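Carbohydrate oxidase (Microdochium nivale, PDB 3RJA) oxidises the C1 hydroxyl of mono-, oligo- and polysaccharides to the lactone with bound FAD, reducing molecular oxygen to hydrogen peroxide. Local coordinates at residues Phe141-Phe146 and Tyr425-Asp430; Phe319-Leu324 and Gln387-Tyr392. All coordinates share one frame; numbering follows the deposited sequence.

Interaction 1. Residues Phe141-Phe146 and Tyr425-Asp430; sequences FAHGGF and YINYAD. With FAD (flavin-adenine dinucleotide), chain B.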
loop_
_atom_site.group_PDB
_atom_site.type_symbol
_atom_site.label_atom_id
_atom_site.label_comp_id
_atom_site.label_asym_id
_atom_site.label_seq_id
_atom_site.Cartn_x
_atom_site.Cartn_y
_atom_site.Cartn_z
ATOM N N PHE A 141 0.956 -6.106 -2.103
ATOM C CA PHE A 141 1.772 -7.102 -1.404
ATOM C C PHE A 141 3.276 -6.919 -1.676
ATOM O O PHE A 141 4.099 -7.217 -0.822
ATOM C CB PHE A 141 1.335 -8.528 -1.795
ATOM C CG PHE A 141 0.054 -9.010 -1.126
ATOM C CD1 PHE A 141 -1.175 -8.343 -1.314
ATOM C CD2 PHE A 141 0.078 -10.159 -0.327
ATOM C CE1 PHE A 141 -2.343 -8.821 -0.709
ATOM C CE2 PHE A 141 -1.076 -10.645 0.290
ATOM C CZ PHE A 141 -2.305 -9.977 0.080
ATOM N N ALA A 142 3.638 -6.444 -2.869
ATOM C CA ALA A 142 5.060 -6.347 -3.228
ATOM C C ALA A 142 5.806 -5.308 -2.390
ATOM O O ALA A 142 7.053 -5.300 -2.376
ATOM C CB ALA A 142 5.222 -6.033 -4.726
ATOM N N HIS A 143 5.050 -4.401 -1.754
ATOM C CA HIS A 143 5.658 -3.253 -1.083
ATOM C C HIS A 143 5.240 -3.122 0.380
ATOM O O HIS A 143 5.574 -2.142 1.019
ATOM C CB HIS A 143 5.413 -1.935 -1.860
ATOM C CG HIS A 143 5.826 -2.004 -3.303
ATOM N ND1 HIS A 143 4.932 -2.271 -4.330
ATOM C CD2 HIS A 143 7.051 -1.913 -3.883
ATOM C CE1 HIS A 143 5.587 -2.299 -5.481
ATOM N NE2 HIS A 143 6.879 -2.106 -5.232
ATOM N N GLY A 144 4.565 -4.139 0.913
ATOM C CA GLY A 144 4.123 -4.120 2.318
ATOM C C GLY A 144 2.646 -4.492 2.465
ATOM O O GLY A 144 2.304 -5.684 2.478
ATOM N N GLY A 145 1.791 -3.467 2.590
ATOM C CA GLY A 145 0.344 -3.628 2.678
ATOM C C GLY A 145 -0.156 -3.584 4.106
ATOM O O GLY A 145 -0.069 -4.596 4.845
ATOM N N PHE A 146 -0.694 -2.439 4.510
ATOM C CA PHE A 146 -1.081 -2.230 5.894
ATOM C C PHE A 146 -2.596 -2.017 6.021
ATOM O O PHE A 146 -3.182 -1.273 5.225
ATOM C CB PHE A 146 -0.325 -1.006 6.480
ATOM C CG PHE A 146 -0.608 -0.778 7.949
ATOM C CD1 PHE A 146 0.182 -1.400 8.925
ATOM C CD2 PHE A 146 -1.685 0.018 8.360
ATOM C CE1 PHE A 146 -0.065 -1.190 10.279
ATOM C CE2 PHE A 146 -1.975 0.199 9.701
ATOM C CZ PHE A 146 -1.137 -0.400 10.674
ATOM N N TYR A 425 6.909 5.632 2.577
ATOM C CA TYR A 425 6.308 4.331 2.186
ATOM C C TYR A 425 5.878 4.359 0.721
ATOM O O TYR A 425 4.958 5.106 0.355
ATOM C CB TYR A 425 5.128 4.085 3.125
ATOM C CG TYR A 425 4.251 2.851 2.947
ATOM C CD1 TYR A 425 4.791 1.566 2.879
ATOM C CD2 TYR A 425 2.866 2.975 2.957
ATOM C CE1 TYR A 425 3.943 0.438 2.766
ATOM C CE2 TYR A 425 2.024 1.874 2.867
ATOM C CZ TYR A 425 2.573 0.599 2.776
ATOM O OH TYR A 425 1.732 -0.513 2.657
ATOM N N ILE A 426 6.549 3.564 -0.130
ATOM C CA ILE A 426 6.275 3.588 -1.577
ATOM C C ILE A 426 4.851 3.072 -1.940
ATOM O O ILE A 426 4.413 3.256 -3.072
ATOM C CB ILE A 426 7.363 2.797 -2.367
ATOM C CG1 ILE A 426 7.335 3.171 -3.881
ATOM C CG2 ILE A 426 7.213 1.293 -2.103
ATOM C CD1 ILE A 426 8.413 2.467 -4.716
ATOM N N ASN A 427 4.123 2.416 -1.019
ATOM C CA ASN A 427 2.669 2.176 -1.317
ATOM C C ASN A 427 1.824 3.472 -1.252
ATOM O O ASN A 427 0.692 3.519 -1.752
ATOM C CB ASN A 427 2.049 1.067 -0.467
ATOM C CG ASN A 427 2.165 -0.311 -1.128
ATOM O OD1 ASN A 427 2.437 -0.430 -2.345
ATOM N ND2 ASN A 427 1.989 -1.357 -0.328
ATOM N N TYR A 428 2.412 4.527 -0.690
ATOM C CA TYR A 428 1.867 5.867 -0.848
ATOM C C TYR A 428 2.820 6.668 -1.738
ATOM O O TYR A 428 3.417 7.669 -1.307
ATOM C CB TYR A 428 1.671 6.535 0.511
ATOM C CG TYR A 428 0.765 5.803 1.470
ATOM C CD1 TYR A 428 -0.278 4.997 0.990
ATOM C CD2 TYR A 428 0.903 5.962 2.866
ATOM C CE1 TYR A 428 -1.135 4.335 1.843
ATOM C CE2 TYR A 428 0.038 5.274 3.749
ATOM C CZ TYR A 428 -0.986 4.468 3.207
ATOM O OH TYR A 428 -1.884 3.787 3.995
ATOM N N ALA A 429 3.006 6.173 -2.971
ATOM C CA ALA A 429 4.074 6.665 -3.863
ATOM C C ALA A 429 3.970 8.178 -4.142
ATOM O O ALA A 429 2.904 8.700 -4.532
ATOM C CB ALA A 429 4.068 5.900 -5.184
ATOM N N ASP A 430 5.100 8.858 -3.992
ATOM C CA ASP A 430 5.118 10.304 -4.131
ATOM C C ASP A 430 6.124 10.600 -5.222
ATOM O O ASP A 430 7.335 10.537 -4.981
ATOM C CB ASP A 430 5.503 10.936 -2.775
ATOM C CG ASP A 430 5.810 12.419 -2.869
ATOM O OD1 ASP A 430 5.686 13.013 -3.962
ATOM O OD2 ASP A 430 6.141 12.974 -1.817
HETATM P PA FAD B . -0.393 -0.711 -9.562
HETATM O O1A FAD B . -1.018 -1.637 -10.571
HETATM O O2A FAD B . -0.478 0.754 -9.906
HETATM O O5B FAD B . 1.150 -1.110 -9.379
HETATM C C5B FAD B . 1.896 -0.563 -8.297
HETATM C C4B FAD B . 3.382 -0.901 -8.504
HETATM O O4B FAD B . 3.565 -2.316 -8.441
HETATM C C3B FAD B . 3.910 -0.458 -9.867
HETATM O O3B FAD B . 5.312 -0.203 -9.754
HETATM C C2B FAD B . 3.716 -1.725 -10.694
HETATM O O2B FAD B . 4.501 -1.839 -11.858
HETATM C C1B FAD B . 4.071 -2.785 -9.661
HETATM N N9A FAD B . 3.420 -4.050 -9.990
HETATM C C8A FAD B . 2.086 -4.269 -10.320
HETATM N N7A FAD B . 1.945 -5.603 -10.547
HETATM C C5A FAD B . 3.125 -6.210 -10.347
HETATM C C6A FAD B . 3.518 -7.548 -10.450
HETATM N N6A FAD B . 2.628 -8.509 -10.787
HETATM N N1A FAD B . 4.835 -7.861 -10.159
HETATM C C2A FAD B . 5.747 -6.867 -9.822
HETATM N N3A FAD B . 5.373 -5.539 -9.759
HETATM C C4A FAD B . 4.069 -5.235 -10.009
HETATM N N1 FAD B . -2.024 0.920 1.054
HETATM C C2 FAD B . -1.905 0.265 2.285
HETATM O O2 FAD B . -0.829 -0.209 2.668
HETATM N N3 FAD B . -3.067 0.112 3.037
HETATM C C4 FAD B . -4.339 0.451 2.619
HETATM O O4 FAD B . -5.345 0.172 3.310
HETATM C C4X FAD B . -4.409 1.197 1.324
HETATM N N5 FAD B . -5.578 1.584 0.845
HETATM C C5X FAD B . -5.690 2.176 -0.392
HETATM C C6 FAD B . -6.962 2.501 -0.930
HETATM C C7 FAD B . -7.094 2.969 -2.223
HETATM C C7M FAD B . -8.480 3.335 -2.793
HETATM C C8 FAD B . -5.951 3.002 -3.058
HETATM C C8M FAD B . -6.047 3.484 -4.491
HETATM C C9 FAD B . -4.693 2.754 -2.530
HETATM C C9A FAD B . -4.537 2.313 -1.200
HETATM N N10 FAD B . -3.284 1.914 -0.676
HETATM C C10 FAD B . -3.176 1.433 0.620
HETATM C "C1'" FAD B . -2.055 2.072 -1.520
HETATM C "C2'" FAD B . -1.719 0.765 -2.225
HETATM O "O2'" FAD B . -1.168 -0.148 -1.284
HETATM C "C3'" FAD B . -0.686 1.011 -3.301
HETATM O "O3'" FAD B . -1.120 2.038 -4.167
HETATM C "C4'" FAD B . -0.423 -0.294 -4.072
HETATM O "O4'" FAD B . 0.863 -0.253 -4.611
HETATM C "C5'" FAD B . -1.473 -0.531 -5.161
HETATM O "O5'" FAD B . -1.207 -1.741 -5.815
HETATM P P FAD B . -1.808 -1.967 -7.307
HETATM O O1P FAD B . -1.500 -3.353 -7.788
HETATM O O2P FAD B . -3.304 -1.645 -7.307
HETATM O O3P FAD B . -1.020 -0.811 -8.084
#
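Tyr425 holds CG anti to its backbone N (chi1 177°), which carries the hydroxyl OH up to Gly145 N, while His143 places CG anti to its carbonyl carbon, which sets the imidazole alongside Ile426 CG2 and Asn427 OD1. The setting is the flavin site of a berberine-bridge-type oxidase: the turn after helix 137-142 belongs to the FAD binding domain, and Tyr425-Asp430 to the berberine-like region, so the contact joins the two beside the cofactor, at the O2 edge of the flavin and the ribityl chain. At its polar centre the Tyr425 hydroxyl has three partners. Gly145 N donates to OH at 3.0 Å, the Asn427 amide donates from ND2 with OH lying in its plane, and the hydroxyl itself donates to FAD O2 at 2.6 Å, which fixes its proton. That carbonyl also receives Phe146 N at 2.9 Å in a nearly straight bond (171°), and FAD N3 returns a bond to Phe146 O, so the backbone of one residue grips the pyrimidine end of the flavin twice. Two donors on O2 would be expected to stabilise negative charge at the N1-C2=O2 edge of the reduced flavin. The apolar side is small: Ile426 CG2 lies 3.7 Å from His143 CD2, approaching the imidazole obliquely. His143 CB comes closer still to Asn427 OD1, at 3.4 Å. Both imidazole nitrogens are bonded, ND1 to Gly139 O and NE2 to Ser192 OG, which fixes the ring's rotation. Asn427 turns its amide plane 80° from that ring; ND2 also reaches His140 O, and OD1 accepts a bond from the ribityl hydroxyl FAD O4' at 2.8 Å.

Interaction 2. Residues Phe319-Leu324 and Gln387-Tyr392; sequences FYAKSL and QFYDRY. With ABL ((2R,3R,4R,5R)-4,5-dihydroxy-2-(hydroxymethyl)-6-oxopiperidin-3-yl beta-D-glucopyranoside), chain G.
Phe319 and Tyr389 lie in an offset stack, ring centroids 4.5 Å apart and planes 15° from parallel, with Tyr389 OH over the centre of the phenylalanine ring. Phe319 reaches this position with CG between its backbone N and carbonyl carbon (chi1 70°). Beside the stack, Ala321 CB meets Tyr389 CD1 at 4.0 Å. On the other face, Leu324 CD1 touches the edge of the Phe388 ring at CE2. The two segments are neighbouring antiparallel strands of the large sheet of the substrate domain. Tyr320 with Asp390 and Lys322 with Phe388 form the hydrogen-bonded pairs, each closed by two backbone bonds; Asp390 N approaches Tyr320 O at 2.8 Å, nearly along the C=O axis. Alternation puts Gln387, Tyr389 and Arg391 on the face carrying the stack, where the substrate analogue ABL binds. ABL O6A donates to Tyr389 OH at 3.0 Å, and this hydroxyl also bonds Glu317. Gln387 NE2 makes a weak bond to the lactam oxygen O1A, while its OE1 is paired with Tyr72. At the outer end, Arg391, salt-bridged to Glu317, binds the glucosyl unit through two nitrogens, NH1 to ABL O2 at 2.8 Å and NH2 to ABL O3 at 3.1 Å.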
loop_
_atom_site.group_PDB
_atom_site.type_symbol
_atom_site.label_atom_id
_atom_site.label_comp_id
_atom_site.label_asym_id
_atom_site.label_seq_id
_atom_site.Cartn_x
_atom_site.Cartn_y
_atom_site.Cartn_z
ATOM N N PHE A 319 -5.529 13.886 -7.306
ATOM C CA PHE A 319 -4.939 14.152 -6.001
ATOM C C PHE A 319 -3.422 14.117 -5.952
ATOM O O PHE A 319 -2.744 13.733 -6.922
ATOM C CB PHE A 319 -5.498 13.121 -4.977
ATOM C CG PHE A 319 -4.974 11.695 -5.202
ATOM C CD1 PHE A 319 -5.604 10.836 -6.100
ATOM C CD2 PHE A 319 -3.857 11.235 -4.511
ATOM C CE1 PHE A 319 -5.118 9.533 -6.301
ATOM C CE2 PHE A 319 -3.364 9.928 -4.701
ATOM C CZ PHE A 319 -3.980 9.088 -5.582
ATOM N N TYR A 320 -2.908 14.527 -4.796
ATOM C CA TYR A 320 -1.519 14.400 -4.458
ATOM C C TYR A 320 -1.457 13.796 -3.057
ATOM O O TYR A 320 -2.358 14.024 -2.227
ATOM C CB TYR A 320 -0.827 15.760 -4.461
ATOM C CG TYR A 320 0.655 15.674 -4.147
ATOM C CD1 TYR A 320 1.510 14.842 -4.894
ATOM C CD2 TYR A 320 1.206 16.424 -3.124
ATOM C CE1 TYR A 320 2.867 14.769 -4.625
ATOM C CE2 TYR A 320 2.558 16.363 -2.842
ATOM C CZ TYR A 320 3.386 15.533 -3.589
ATOM O OH TYR A 320 4.730 15.478 -3.278
ATOM N N ALA A 321 -0.408 13.023 -2.798
ATOM C CA ALA A 321 -0.266 12.338 -1.518
ATOM C C ALA A 321 1.224 12.254 -1.129
ATOM O O ALA A 321 2.124 12.293 -1.998
ATOM C CB ALA A 321 -0.890 10.932 -1.605
ATOM N N LYS A 322 1.475 12.123 0.171
ATOM C CA LYS A 322 2.819 12.007 0.701
ATOM C C LYS A 322 2.756 11.058 1.877
ATOM O O LYS A 322 1.669 10.761 2.365
ATOM C CB LYS A 322 3.355 13.371 1.153
ATOM C CG LYS A 322 3.656 14.352 0.021
ATOM C CD LYS A 322 4.443 15.625 0.518
ATOM C CE LYS A 322 5.978 15.429 0.573
ATOM N NZ LYS A 322 6.540 15.508 -0.833
ATOM N N SER A 323 3.915 10.629 2.367
ATOM C CA SER A 323 3.953 9.736 3.516
ATOM C C SER A 323 5.159 10.007 4.410
ATOM O O SER A 323 6.081 10.712 4.026
ATOM C CB SER A 323 3.962 8.252 3.067
ATOM O OG SER A 323 5.252 7.865 2.569
ATOM N N LEU A 324 5.117 9.408 5.602
ATOM C CA LEU A 324 6.230 9.342 6.545
ATOM C C LEU A 324 6.091 8.078 7.345
ATOM O O LEU A 324 4.964 7.666 7.684
ATOM C CB LEU A 324 6.220 10.531 7.515
ATOM C CG LEU A 324 6.731 11.868 6.955
ATOM C CD1 LEU A 324 6.535 13.001 7.984
ATOM C CD2 LEU A 324 8.210 11.752 6.501
ATOM N N GLN A 387 -0.042 8.862 6.442
ATOM C CA GLN A 387 -0.492 9.255 5.119
ATOM C C GLN A 387 -1.045 10.684 5.130
ATOM O O GLN A 387 -1.811 11.060 6.040
ATOM C CB GLN A 387 -1.545 8.272 4.569
ATOM C CG GLN A 387 -1.979 8.664 3.129
ATOM C CD GLN A 387 -2.818 7.627 2.412
ATOM O OE1 GLN A 387 -2.857 7.609 1.174
ATOM N NE2 GLN A 387 -3.539 6.779 3.180
ATOM N N PHE A 388 -0.632 11.456 4.115
ATOM C CA PHE A 388 -1.091 12.805 3.824
ATOM C C PHE A 388 -1.709 12.748 2.434
ATOM O O PHE A 388 -1.082 12.240 1.503
ATOM C CB PHE A 388 0.101 13.774 3.740
ATOM C CG PHE A 388 0.866 13.957 5.028
ATOM C CD1 PHE A 388 0.435 14.875 5.997
ATOM C CD2 PHE A 388 2.033 13.252 5.244
ATOM C CE1 PHE A 388 1.156 15.061 7.179
ATOM C CE2 PHE A 388 2.772 13.424 6.415
ATOM C CZ PHE A 388 2.334 14.335 7.390
ATOM N N TYR A 389 -2.923 13.265 2.283
ATOM C CA TYR A 389 -3.718 13.094 1.032
ATOM C C TYR A 389 -4.454 14.407 0.738
ATOM O O TYR A 389 -5.073 14.964 1.636
ATOM C CB TYR A 389 -4.751 12.004 1.227
ATOM C CG TYR A 389 -5.256 11.283 -0.017
ATOM C CD1 TYR A 389 -4.621 10.131 -0.476
ATOM C CD2 TYR A 389 -6.411 11.707 -0.697
ATOM C CE1 TYR A 389 -5.087 9.430 -1.576
ATOM C CE2 TYR A 389 -6.894 10.988 -1.811
ATOM C CZ TYR A 389 -6.212 9.851 -2.230
ATOM O OH TYR A 389 -6.637 9.124 -3.319
ATOM N N ASP A 390 -4.379 14.861 -0.508
ATOM C CA ASP A 390 -4.830 16.175 -0.939
ATOM C C ASP A 390 -5.639 16.017 -2.240
ATOM O O ASP A 390 -5.077 15.850 -3.322
ATOM C CB ASP A 390 -3.599 17.034 -1.171
ATOM C CG ASP A 390 -3.921 18.488 -1.436
ATOM O OD1 ASP A 390 -5.130 18.855 -1.413
ATOM O OD2 ASP A 390 -2.940 19.252 -1.695
ATOM N N ARG A 391 -6.958 16.056 -2.123
ATOM C CA ARG A 391 -7.812 15.684 -3.247
ATOM C C ARG A 391 -8.773 16.782 -3.786
ATOM O O ARG A 391 -9.625 17.281 -3.066
ATOM C CB ARG A 391 -8.619 14.425 -2.901
ATOM C CG ARG A 391 -9.587 14.038 -4.005
ATOM C CD ARG A 391 -10.252 12.706 -3.777
ATOM N NE ARG A 391 -11.356 12.725 -2.813
ATOM C CZ ARG A 391 -11.592 11.741 -1.918
ATOM N NH1 ARG A 391 -10.763 10.668 -1.787
ATOM N NH2 ARG A 391 -12.648 11.830 -1.113
ATOM N N TYR A 392 -8.639 17.086 -5.076
ATOM C CA TYR A 392 -9.554 17.952 -5.803
ATOM C C TYR A 392 -10.624 17.130 -6.535
ATOM O O TYR A 392 -10.511 15.889 -6.667
ATOM C CB TYR A 392 -8.775 18.802 -6.796
ATOM C CG TYR A 392 -8.011 19.946 -6.161
ATOM C CD1 TYR A 392 -6.805 19.718 -5.489
ATOM C CD2 TYR A 392 -8.504 21.268 -6.224
ATOM C CE1 TYR A 392 -6.092 20.755 -4.911
ATOM C CE2 TYR A 392 -7.813 22.321 -5.644
ATOM C CZ TYR A 392 -6.616 22.064 -4.986
ATOM O OH TYR A 392 -5.918 23.093 -4.431
HETATM C C1A ABL G . -5.506 4.632 1.851
HETATM O O1A ABL G . -4.398 4.054 1.949
HETATM C C2A ABL G . -6.464 4.715 3.058
HETATM O O2A ABL G . -6.306 3.516 3.815
HETATM C C3A ABL G . -7.946 4.917 2.656
HETATM O O3A ABL G . -8.657 5.300 3.860
HETATM C C4A ABL G . -8.049 6.055 1.660
HETATM O O1 ABL G . -9.426 6.317 1.287
HETATM C C5A ABL G . -7.252 5.676 0.364
HETATM N N5 ABL G . -5.876 5.212 0.685
HETATM C C6A ABL G . -7.079 6.876 -0.602
HETATM O O6A ABL G . -6.922 6.485 -1.979
HETATM C C1 ABL G . -10.144 7.410 1.928
HETATM C C2 ABL G . -11.287 7.916 1.012
HETATM O O2 ABL G . -10.717 8.351 -0.229
HETATM C C3 ABL G . -12.044 9.046 1.722
HETATM O O3 ABL G . -13.124 9.532 0.925
HETATM C C4 ABL G . -12.524 8.534 3.118
HETATM O O4 ABL G . -13.249 9.526 3.830
HETATM C C5 ABL G . -11.318 8.072 3.945
HETATM O O5 ABL G . -10.636 7.031 3.204
HETATM C C6 ABL G . -11.711 7.599 5.349
HETATM O O6 ABL G . -12.691 6.611 5.367
#

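In the fold
Interactions 1 and 2 have centres 14 Å apart and meet directly. Tyr428, whose CE1 is 3.6 Å from FAD N1, packs its CZ against Gln387 NE2 at 3.4 Å and also touches ABL, and through these contacts the flavin and sugar sites share a wall. The lactam carbon C1A of ABL sits over the flavin face above N5, 3.2 Å from FAD N5, a position consistent with hydride transfer from the C1 of a sugar substrate to N5. Behind this wall, Asp430 ties residues 425-430 to strand 319-324: its OD2 forms a salt bridge with Lys322 NZ at 2.7 Å, and OD1 probably a hydrogen bond with Tyr320 OH. Ser323 OG adds a bond to Tyr425 N.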